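Local coordinates for protein octenoyl-coa reductase/carboxylase (Streptomyces sp., PDB 4A0S) that probably uses NADPH to reduce and carboxylate 2-octenoyl-CoA, making an extender unit for polyketide biosynthesis, at residues 225-230 and 270-275; 250-255 and 259-264. All coordinates share one frame; numbering follows the deposited sequence.

Contact 1 (225-230 and 270-275); sequences LIWGAS and INRAEL. With NAP (NADP nicotinamide-adenine-dinucleotide phosphate), chain F.
The indole of W227 runs its six-membered ring up to the guanidinium of R272, CE3 lying 3.8 Å from R272 NH2. The indole and guanidinium planes are nearly perpendicular, 81° apart, so the guanidinium is not stacked flat on the ring. R272 gets there by a bend: CG sits between its own backbone N and carbonyl carbon (chi1 68°), and a second turn at chi3 (75°) folds the guanidinium back beside the 2'-phosphate of NADP. Phosphate oxygen O2X lies over one guanidinium face, 3.4 Å from R272 NH2. A water at the guanidinium edge, in its plane, completes the link: it accepts from R272 NH2 (2.9 Å) and from G228 N (2.9 Å) and donates to O2X. Both segments sit at strand ends of a Rossmann fold, where 223-226 and 269-271 flank strand 247-252 and the turn after the first strand meets the cofactor. At G228, phi is positive and CA is 3.3 Å from NADP O2B; a CB would clash with ribose oxygen O4B. Deeper in the sheet, L225 CD1 meets I270 CD1 at 4.2 Å, a light apolar touch. N271 N-caps the short helical turn that carries R272, its OD1 accepting from A273 N (2.9 Å) in the carbonyl plane. N271 N in turn donates a weak bond to E274 OE1, closing a capping box.

Contact 2 (250-255 and 259-264); sequences AVVSSA and AAVRAL. With NAP (NADP nicotinamide-adenine-dinucleotide phosphate), chain F.
Apolar packing joins the strand to the helix through V261, whose two methyls divide the work. CG2 lies 3.7 Å from A250 CB; a chi1 of -60° turns it that way and sets CG1 toward V252, whose own CG1 it meets at 3.7 Å. V252 and V261 lie alongside each other, pointing opposite ways, and A250 and V252, alternate residues of the strand, both point their CB toward the helix. This is the strand-to-helix half of a beta-alpha-beta unit in the Rossmann fold, and V269 of the next strand also packs on V252 and V261. With an alanine in place of V261, V252 CG1 would probably lose its partner and face a gap, only the CB still lying near A250. Hydrogen bonding across the contact is a helical turn: A259 N donates to A255 O at 2.9 Å, the donor tilted 33° from the carbonyl plane. S254 N-caps this helix, its OG accepting from K257 N. Polar contacts with the cofactor, to which K257 NZ is also bonded, gather at the strand's end. S253 OG donates to phosphate oxygen O3X of NADP at 2.7 Å, and S253 N makes a weak bond to O1X (2.8 Å, N-H...O angle 125°). Hydroxyl and backbone N-H of one serine thus grip two oxygens of the 2'-phosphate, consistent with a preference for the cofactor that carries it.

How the contacts relate
Contact 2 is nested within the loop closed by contact 1: strand 223-226 comes first, then strand 247-252 with helix 255-263, then strand 269-271. The centres of the two contacts lie about 8 Å apart, and both reach the same parallel sheet, with 247-252 running between the two strands of contact 1. Probable backbone hydrogen bonds stitch them together, I226 O to V251 N at 2.7 Å and A250 O to I270 N at 2.6 Å. Side chains pack across as well, W227 CZ3 against V251 CG1 and A229 CB against A250 CB. Three neighbouring strand ends therefore converge on one NADP, bringing R272 of contact 1 and S253 of contact 2 to the same 2'-phosphate.

Contact 1 (225-230 and 270-275)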
loop_
_atom_site.group_PDB
_atom_site.type_symbol
_atom_site.label_atom_id
_atom_site.label_comp_id
_atom_site.label_asym_id
_atom_site.label_seq_id
_atom_site.Cartn_x
_atom_site.Cartn_y
_atom_site.Cartn_z
ATOM N N LEU A 225 9.429 -3.225 18.822
ATOM C CA LEU A 225 9.367 -3.783 20.146
ATOM C C LEU A 225 8.872 -5.196 20.007
ATOM O O LEU A 225 7.817 -5.441 19.424
ATOM C CB LEU A 225 8.412 -2.989 21.010
ATOM C CG LEU A 225 8.333 -3.424 22.470
ATOM C CD1 LEU A 225 9.623 -3.065 23.189
ATOM C CD2 LEU A 225 7.153 -2.757 23.122
ATOM N N ILE A 226 9.641 -6.138 20.520
ATOM C CA ILE A 226 9.309 -7.524 20.324
ATOM C C ILE A 226 8.993 -8.123 21.680
ATOM O O ILE A 226 9.878 -8.286 22.511
ATOM C CB ILE A 226 10.464 -8.286 19.660
ATOM C CG1 ILE A 226 10.822 -7.616 18.326
ATOM C CG2 ILE A 226 10.086 -9.770 19.467
ATOM C CD1 ILE A 226 12.157 -7.964 17.798
ATOM N N TRP A 227 7.725 -8.442 21.888
ATOM C CA TRP A 227 7.312 -9.187 23.065
ATOM C C TRP A 227 7.750 -10.639 22.999
ATOM O O TRP A 227 7.992 -11.175 21.912
ATOM C CB TRP A 227 5.805 -9.138 23.193
ATOM C CG TRP A 227 5.304 -7.806 23.541
ATOM C CD1 TRP A 227 4.667 -6.925 22.710
ATOM C CD2 TRP A 227 5.397 -7.168 24.810
ATOM N NE1 TRP A 227 4.355 -5.785 23.383
ATOM C CE2 TRP A 227 4.780 -5.904 24.682
ATOM C CE3 TRP A 227 5.925 -7.544 26.055
ATOM C CZ2 TRP A 227 4.681 -5.004 25.751
ATOM C CZ3 TRP A 227 5.828 -6.654 27.116
ATOM C CH2 TRP A 227 5.207 -5.398 26.958
ATOM N N GLY A 228 7.821 -11.281 24.167
ATOM C CA GLY A 228 8.183 -12.695 24.242
ATOM C C GLY A 228 9.314 -12.991 23.285
ATOM O O GLY A 228 9.260 -13.964 22.520
ATOM N N ALA A 229 10.344 -12.145 23.339
ATOM C CA ALA A 229 11.316 -12.053 22.252
ATOM C C ALA A 229 12.246 -13.256 22.119
ATOM O O ALA A 229 12.794 -13.490 21.056
ATOM C CB ALA A 229 12.123 -10.775 22.368
ATOM N N SER A 230 12.441 -14.002 23.200
ATOM C CA SER A 230 13.399 -15.112 23.176
ATOM C C SER A 230 12.788 -16.406 22.659
ATOM O O SER A 230 13.513 -17.385 22.397
ATOM C CB SER A 230 13.980 -15.355 24.576
ATOM O OG SER A 230 12.968 -15.843 25.435
ATOM N N ILE A 270 14.548 -5.188 27.213
ATOM C CA ILE A 270 13.750 -4.741 28.342
ATOM C C ILE A 270 13.296 -5.983 29.093
ATOM O O ILE A 270 12.618 -6.835 28.528
ATOM C CB ILE A 270 12.514 -3.908 27.892
ATOM C CG1 ILE A 270 12.939 -2.574 27.273
ATOM C CG2 ILE A 270 11.569 -3.657 29.051
ATOM C CD1 ILE A 270 11.785 -1.794 26.610
ATOM N N ASN A 271 13.687 -6.102 30.358
ATOM C CA ASN A 271 13.122 -7.156 31.178
ATOM C C ASN A 271 11.767 -6.669 31.680
ATOM O O ASN A 271 11.669 -5.588 32.250
ATOM C CB ASN A 271 14.050 -7.527 32.336
ATOM C CG ASN A 271 13.599 -8.781 33.051
ATOM O OD1 ASN A 271 12.460 -8.863 33.532
ATOM N ND2 ASN A 271 14.482 -9.786 33.110
ATOM N N ARG A 272 10.714 -7.451 31.470
ATOM C CA ARG A 272 9.386 -6.980 31.851
ATOM C C ARG A 272 9.136 -6.854 33.362
ATOM O O ARG A 272 8.149 -6.262 33.768
ATOM C CB ARG A 272 8.282 -7.767 31.146
ATOM C CG ARG A 272 8.159 -9.215 31.578
ATOM C CD ARG A 272 6.729 -9.687 31.393
ATOM N NE ARG A 272 6.415 -9.916 29.993
ATOM C CZ ARG A 272 5.223 -10.304 29.542
ATOM N NH1 ARG A 272 4.218 -10.508 30.387
ATOM N NH2 ARG A 272 5.041 -10.503 28.241
ATOM N N ALA A 273 10.035 -7.393 34.185
ATOM C CA ALA A 273 10.022 -7.124 35.631
ATOM C C ALA A 273 10.542 -5.712 35.938
ATOM O O ALA A 273 10.090 -5.059 36.883
ATOM C CB ALA A 273 10.846 -8.152 36.360
ATOM N N GLU A 274 11.501 -5.254 35.136
ATOM C CA GLU A 274 12.004 -3.878 35.163
ATOM C C GLU A 274 10.854 -2.890 34.941
ATOM O O GLU A 274 10.934 -1.718 35.335
ATOM C CB GLU A 274 13.068 -3.718 34.068
ATOM C CG GLU A 274 13.896 -2.432 34.079
ATOM C CD GLU A 274 14.605 -2.207 32.738
ATOM O OE1 GLU A 274 14.556 -3.115 31.865
ATOM O OE2 GLU A 274 15.205 -1.122 32.559
ATOM N N LEU A 275 9.790 -3.380 34.309
ATOM C CA LEU A 275 8.553 -2.634 34.166
ATOM C C LEU A 275 7.565 -2.978 35.266
ATOM O O LEU A 275 6.659 -2.201 35.552
ATOM C CB LEU A 275 7.905 -2.929 32.822
ATOM C CG LEU A 275 8.540 -2.308 31.586
ATOM C CD1 LEU A 275 8.179 -3.156 30.381
ATOM C CD2 LEU A 275 8.077 -0.871 31.421
HETATM P PA NAP F . 7.272 -19.651 22.444
HETATM O O1A NAP F . 8.516 -20.196 21.647
HETATM O O2A NAP F . 6.896 -20.393 23.692
HETATM O O5B NAP F . 7.616 -18.199 22.815
HETATM C C5B NAP F . 6.593 -17.435 23.421
HETATM C C4B NAP F . 7.284 -16.355 24.238
HETATM O O4B NAP F . 6.228 -15.565 24.802
HETATM C C3B NAP F . 8.114 -16.917 25.412
HETATM O O3B NAP F . 9.461 -16.623 25.107
HETATM C C2B NAP F . 7.740 -16.038 26.596
HETATM O O2B NAP F . 8.553 -14.869 26.674
HETATM C C1B NAP F . 6.353 -15.597 26.294
HETATM N N9A NAP F . 5.420 -16.637 26.795
HETATM C C8A NAP F . 5.591 -17.967 26.877
HETATM N N7A NAP F . 4.483 -18.551 27.353
HETATM C C5A NAP F . 3.619 -17.569 27.566
HETATM C C6A NAP F . 2.342 -17.556 28.069
HETATM N N6A NAP F . 1.750 -18.702 28.404
HETATM N N1A NAP F . 1.721 -16.391 28.169
HETATM C C2A NAP F . 2.303 -15.255 27.794
HETATM N N3A NAP F . 3.534 -15.218 27.333
HETATM C C4A NAP F . 4.201 -16.369 27.210
HETATM O O3 NAP F . 5.986 -19.580 21.492
HETATM P PN NAP F . 6.000 -18.907 20.033
HETATM O O1N NAP F . 6.289 -20.138 19.104
HETATM O O2N NAP F . 6.887 -17.694 19.918
HETATM O O5D NAP F . 4.444 -18.562 19.950
HETATM C C5D NAP F . 4.018 -17.485 20.779
HETATM C C4D NAP F . 2.549 -17.331 20.502
HETATM O O4D NAP F . 2.428 -17.073 19.060
HETATM C C3D NAP F . 1.748 -18.609 20.755
HETATM O O3D NAP F . 0.519 -18.117 21.328
HETATM C C2D NAP F . 1.523 -19.190 19.376
HETATM O O2D NAP F . 0.306 -19.970 19.316
HETATM C C1D NAP F . 1.306 -17.892 18.622
HETATM N N1N NAP F . 1.741 -18.131 17.266
HETATM C C2N NAP F . 0.880 -17.747 16.261
HETATM C C3N NAP F . 1.314 -17.972 14.985
HETATM C C7N NAP F . 0.382 -17.572 13.908
HETATM O O7N NAP F . -0.669 -16.968 14.144
HETATM N N7N NAP F . 0.781 -17.970 12.730
HETATM C C4N NAP F . 2.554 -18.553 14.700
HETATM C C5N NAP F . 3.433 -18.930 15.700
HETATM C C6N NAP F . 3.019 -18.707 17.004
HETATM P P2B NAP F . 8.520 -14.107 28.091
HETATM O O1X NAP F . 9.869 -13.228 27.847
HETATM O O2X NAP F . 7.232 -13.145 28.196
HETATM O O3X NAP F . 8.617 -15.257 29.064
HETATM O O HOH W 1 7.652 -10.553 26.937
#

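Contact 2 (250-255 and 259-264)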
loop_
_atom_site.group_PDB
_atom_site.type_symbol
_atom_site.label_atom_id
_atom_site.label_comp_id
_atom_site.label_asym_id
_atom_site.label_seq_id
_atom_site.Cartn_x
_atom_site.Cartn_y
_atom_site.Cartn_z
ATOM N N ALA A 250 13.932 -6.119 22.515
ATOM C CA ALA A 250 13.400 -7.354 23.018
ATOM C C ALA A 250 12.775 -7.098 24.364
ATOM O O ALA A 250 13.365 -6.431 25.204
ATOM C CB ALA A 250 14.512 -8.388 23.136
ATOM N N VAL A 251 11.579 -7.634 24.570
ATOM C CA VAL A 251 11.018 -7.704 25.902
ATOM C C VAL A 251 11.064 -9.153 26.322
ATOM O O VAL A 251 10.494 -10.021 25.660
ATOM C CB VAL A 251 9.591 -7.158 25.986
ATOM C CG1 VAL A 251 9.157 -7.061 27.450
ATOM C CG2 VAL A 251 9.509 -5.816 25.308
ATOM N N VAL A 252 11.778 -9.412 27.414
ATOM C CA VAL A 252 11.895 -10.764 27.941
ATOM C C VAL A 252 11.542 -10.745 29.424
ATOM O O VAL A 252 11.564 -9.690 30.064
ATOM C CB VAL A 252 13.326 -11.341 27.765
ATOM C CG1 VAL A 252 13.669 -11.510 26.289
ATOM C CG2 VAL A 252 14.364 -10.486 28.488
ATOM N N SER A 253 11.214 -11.906 29.972
ATOM C CA SER A 253 10.816 -11.966 31.374
ATOM C C SER A 253 11.930 -12.463 32.278
ATOM O O SER A 253 11.754 -12.505 33.489
ATOM C CB SER A 253 9.553 -12.813 31.546
ATOM O OG SER A 253 9.819 -14.163 31.237
ATOM N N SER A 254 13.084 -12.821 31.705
ATOM C CA SER A 254 14.182 -13.369 32.503
ATOM C C SER A 254 15.553 -13.087 31.918
ATOM O O SER A 254 15.697 -12.830 30.713
ATOM C CB SER A 254 14.016 -14.885 32.681
ATOM O OG SER A 254 14.295 -15.575 31.469
ATOM N N ALA A 255 16.564 -13.164 32.782
ATOM C CA ALA A 255 17.959 -12.999 32.375
ATOM C C ALA A 255 18.407 -14.061 31.360
ATOM O O ALA A 255 19.225 -13.776 30.495
ATOM C CB ALA A 255 18.861 -12.996 33.588
ATOM N N ALA A 259 19.628 -13.299 27.690
ATOM C CA ALA A 259 20.834 -13.884 27.123
ATOM C C ALA A 259 20.524 -14.442 25.734
ATOM O O ALA A 259 21.295 -14.245 24.788
ATOM C CB ALA A 259 21.380 -14.940 28.035
ATOM N N ALA A 260 19.383 -15.120 25.616
ATOM C CA ALA A 260 18.949 -15.687 24.337
ATOM C C ALA A 260 18.822 -14.616 23.260
ATOM O O ALA A 260 19.377 -14.756 22.163
ATOM C CB ALA A 260 17.634 -16.419 24.520
ATOM N N VAL A 261 18.120 -13.536 23.571
ATOM C CA VAL A 261 17.927 -12.471 22.571
ATOM C C VAL A 261 19.232 -11.719 22.284
ATOM O O VAL A 261 19.437 -11.231 21.176
ATOM C CB VAL A 261 16.802 -11.467 22.938
ATOM C CG1 VAL A 261 15.463 -12.167 23.090
ATOM C CG2 VAL A 261 17.137 -10.694 24.208
ATOM N N ARG A 262 20.123 -11.632 23.263
ATOM C CA ARG A 262 21.399 -10.978 22.996
ATOM C C ARG A 262 22.218 -11.835 22.058
ATOM O O ARG A 262 22.898 -11.320 21.182
ATOM C CB ARG A 262 22.156 -10.700 24.286
ATOM C CG ARG A 262 21.486 -9.668 25.105
ATOM C CD ARG A 262 22.330 -9.248 26.274
ATOM N NE ARG A 262 21.696 -8.096 26.881
ATOM C CZ ARG A 262 21.829 -6.852 26.434
ATOM N NH1 ARG A 262 22.598 -6.598 25.384
ATOM N NH2 ARG A 262 21.187 -5.860 27.039
ATOM N N ALA A 263 22.117 -13.157 22.221
ATOM C CA ALA A 263 22.830 -14.100 21.359
ATOM C C ALA A 263 22.356 -14.010 19.912
ATOM O O ALA A 263 23.087 -14.371 18.983
ATOM C CB ALA A 263 22.679 -15.527 21.891
ATOM N N LEU A 264 21.123 -13.533 19.729
ATOM C CA LEU A 264 20.588 -13.224 18.408
ATOM C C LEU A 264 20.941 -11.801 17.965
ATOM O O LEU A 264 20.511 -11.343 16.902
ATOM C CB LEU A 264 19.071 -13.398 18.415
ATOM C CG LEU A 264 18.557 -14.795 18.768
ATOM C CD1 LEU A 264 17.068 -14.718 19.059
ATOM C CD2 LEU A 264 18.812 -15.775 17.663
HETATM P PA NAP F . 7.272 -19.651 22.444
HETATM O O1A NAP F . 8.516 -20.196 21.647
HETATM O O2A NAP F . 6.896 -20.393 23.692
HETATM O O5B NAP F . 7.616 -18.199 22.815
HETATM C C5B NAP F . 6.593 -17.435 23.421
HETATM C C4B NAP F . 7.284 -16.355 24.238
HETATM O O4B NAP F . 6.228 -15.565 24.802
HETATM C C3B NAP F . 8.114 -16.917 25.412
HETATM O O3B NAP F . 9.461 -16.623 25.107
HETATM C C2B NAP F . 7.740 -16.038 26.596
HETATM O O2B NAP F . 8.553 -14.869 26.674
HETATM C C1B NAP F . 6.353 -15.597 26.294
HETATM N N9A NAP F . 5.420 -16.637 26.795
HETATM C C8A NAP F . 5.591 -17.967 26.877
HETATM N N7A NAP F . 4.483 -18.551 27.353
HETATM C C5A NAP F . 3.619 -17.569 27.566
HETATM C C6A NAP F . 2.342 -17.556 28.069
HETATM N N6A NAP F . 1.750 -18.702 28.404
HETATM N N1A NAP F . 1.721 -16.391 28.169
HETATM C C2A NAP F . 2.303 -15.255 27.794
HETATM N N3A NAP F . 3.534 -15.218 27.333
HETATM C C4A NAP F . 4.201 -16.369 27.210
HETATM O O3 NAP F . 5.986 -19.580 21.492
HETATM P PN NAP F . 6.000 -18.907 20.033
HETATM O O1N NAP F . 6.289 -20.138 19.104
HETATM O O2N NAP F . 6.887 -17.694 19.918
HETATM O O5D NAP F . 4.444 -18.562 19.950
HETATM C C5D NAP F . 4.018 -17.485 20.779
HETATM C C4D NAP F . 2.549 -17.331 20.502
HETATM O O4D NAP F . 2.428 -17.073 19.060
HETATM C C3D NAP F . 1.748 -18.609 20.755
HETATM O O3D NAP F . 0.519 -18.117 21.328
HETATM C C2D NAP F . 1.523 -19.190 19.376
HETATM O O2D NAP F . 0.306 -19.970 19.316
HETATM C C1D NAP F . 1.306 -17.892 18.622
HETATM N N1N NAP F . 1.741 -18.131 17.266
HETATM C C2N NAP F . 0.880 -17.747 16.261
HETATM C C3N NAP F . 1.314 -17.972 14.985
HETATM C C7N NAP F . 0.382 -17.572 13.908
HETATM O O7N NAP F . -0.669 -16.968 14.144
HETATM N N7N NAP F . 0.781 -17.970 12.730
HETATM C C4N NAP F . 2.554 -18.553 14.700
HETATM C C5N NAP F . 3.433 -18.930 15.700
HETATM C C6N NAP F . 3.019 -18.707 17.004
HETATM P P2B NAP F . 8.520 -14.107 28.091
HETATM O O1X NAP F . 9.869 -13.228 27.847
HETATM O O2X NAP F . 7.232 -13.145 28.196
HETATM O O3X NAP F . 8.617 -15.257 29.064
#